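Local coordinates for protein putative triphosphoribosyl-dephospho-coA synthase (Archaeoglobus fulgidus DSM 4304, PDB 3H9P) that probably acts as an ATP-binding triphosphoribosyl-dephospho-CoA synthase of the CitG family, although its function has not been established, at residues A[25-30]-A[63-68]. Numbering follows the deposited sequence.
Sequences PAFLEV and LLVPLI
Ile68 lays its terminal methyl over one face of the Phe27 ring, CD1 standing 3.7 Å from the ring centroid and 16° off the normal in a CH-pi contact displaced toward the CG–CD1 rim. The extended isoleucine chain (chi2 164°) carries CD1 out to the ring. Val65 meets the same ring at its edge, close to the plane, with CG2 4.0 Å from Phe27 CE1, while Leu64 CD1 approaches CZ obliquely. An alanine in place of Phe27 would probably leave a gap between the helices and the Ile68 CD1 methyl without the flat surface it rests on. In this all-helical CitG-family fold, the contact joins helix 24-33 to helix 58-68, their local axes inclined at 41° and 9.5 Å apart at closest approach. One turn on from the phenylalanine, Val30, branched at CB, can set both methyls against the neighbouring helix. Its CG1, anti to the backbone N, packs 3.5 Å from Val65 O and also touches Ile68 CG2, and Val30 CG2 lies 3.9 Å from Val65 CG1, the two valine side chains crossing at about a right angle. Beyond the pair, helix 36-46 touches Val65 through Val40, and Phe241 of helix 230-246 packs on Leu64.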
# COMPACT_ATOMS: atom_id res chain seq x y z
N PRO A 25 -16.28 -5.14 -26.38
CA PRO A 25 -17.02 -6.39 -26.18
C PRO A 25 -17.17 -6.83 -24.71
O PRO A 25 -18.24 -7.35 -24.35
CB PRO A 25 -16.21 -7.45 -26.96
CG PRO A 25 -15.48 -6.67 -28.01
CD PRO A 25 -15.18 -5.30 -27.36
N ALA A 26 -16.13 -6.66 -23.90
CA ALA A 26 -16.20 -6.91 -22.46
C ALA A 26 -17.25 -6.01 -21.80
O ALA A 26 -18.01 -6.46 -20.94
CB ALA A 26 -14.84 -6.64 -21.80
N PHE A 27 -17.27 -4.74 -22.20
CA PHE A 27 -18.24 -3.80 -21.66
C PHE A 27 -19.67 -4.21 -21.97
O PHE A 27 -20.54 -4.13 -21.10
CB PHE A 27 -17.99 -2.37 -22.16
CG PHE A 27 -16.73 -1.73 -21.64
CD1 PHE A 27 -16.17 -2.12 -20.43
CD2 PHE A 27 -16.12 -0.72 -22.35
CE1 PHE A 27 -14.99 -1.52 -19.94
CE2 PHE A 27 -14.95 -0.10 -21.86
CZ PHE A 27 -14.39 -0.53 -20.65
N LEU A 28 -19.92 -4.67 -23.20
CA LEU A 28 -21.26 -5.18 -23.57
C LEU A 28 -21.63 -6.40 -22.72
O LEU A 28 -22.77 -6.54 -22.25
CB LEU A 28 -21.35 -5.50 -25.06
CG LEU A 28 -21.22 -4.32 -26.05
CD1 LEU A 28 -21.36 -4.79 -27.48
CD2 LEU A 28 -22.24 -3.21 -25.75
N GLU A 29 -20.65 -7.25 -22.46
CA GLU A 29 -20.87 -8.37 -21.57
C GLU A 29 -21.25 -7.93 -20.12
O GLU A 29 -22.19 -8.46 -19.55
CB GLU A 29 -19.67 -9.31 -21.61
CG GLU A 29 -19.74 -10.43 -20.68
CD GLU A 29 -18.83 -11.60 -21.09
OE1 GLU A 29 -17.76 -11.36 -21.72
OE2 GLU A 29 -19.20 -12.76 -20.79
N VAL A 30 -20.54 -6.95 -19.57
CA VAL A 30 -20.86 -6.36 -18.29
C VAL A 30 -22.27 -5.80 -18.24
O VAL A 30 -23.03 -6.05 -17.28
CB VAL A 30 -19.78 -5.27 -17.92
CG1 VAL A 30 -20.19 -4.44 -16.71
CG2 VAL A 30 -18.34 -5.92 -17.76
N LEU A 63 -12.66 1.30 -12.46
CA LEU A 63 -13.60 2.40 -12.30
C LEU A 63 -14.83 2.19 -13.20
O LEU A 63 -15.99 2.33 -12.74
CB LEU A 63 -12.95 3.76 -12.60
CG LEU A 63 -11.98 4.41 -11.60
CD1 LEU A 63 -11.25 5.63 -12.20
CD2 LEU A 63 -12.72 4.81 -10.29
N LEU A 64 -14.60 1.84 -14.46
CA LEU A 64 -15.71 1.84 -15.43
C LEU A 64 -16.63 0.65 -15.37
O LEU A 64 -17.81 0.80 -15.54
CB LEU A 64 -15.19 1.96 -16.86
CG LEU A 64 -14.63 3.35 -17.22
CD1 LEU A 64 -13.73 3.14 -18.46
CD2 LEU A 64 -15.72 4.38 -17.50
N VAL A 65 -16.08 -0.53 -15.11
CA VAL A 65 -16.91 -1.71 -15.10
C VAL A 65 -18.09 -1.61 -14.10
O VAL A 65 -19.22 -1.98 -14.44
CB VAL A 65 -16.01 -2.99 -14.97
CG1 VAL A 65 -16.80 -4.19 -14.65
CG2 VAL A 65 -15.22 -3.17 -16.26
N PRO A 66 -17.85 -1.12 -12.87
CA PRO A 66 -19.03 -1.01 -11.98
C PRO A 66 -20.09 -0.01 -12.46
O PRO A 66 -21.28 -0.26 -12.23
CB PRO A 66 -18.44 -0.52 -10.66
CG PRO A 66 -17.07 -0.97 -10.68
CD PRO A 66 -16.62 -0.84 -12.12
N LEU A 67 -19.67 1.08 -13.11
CA LEU A 67 -20.62 2.03 -13.68
C LEU A 67 -21.34 1.42 -14.87
O LEU A 67 -22.53 1.60 -15.00
CB LEU A 67 -19.96 3.34 -14.10
CG LEU A 67 -19.12 4.04 -13.02
CD1 LEU A 67 -18.24 5.13 -13.63
CD2 LEU A 67 -19.94 4.49 -11.83
N ILE A 68 -20.61 0.68 -15.71
CA ILE A 68 -21.24 0.04 -16.84
C ILE A 68 -22.24 -1.05 -16.42
O ILE A 68 -23.23 -1.30 -17.09
CB ILE A 68 -20.21 -0.45 -17.86
CG1 ILE A 68 -19.47 0.81 -18.42
CG2 ILE A 68 -20.93 -1.26 -18.99
CD1 ILE A 68 -18.15 0.57 -19.18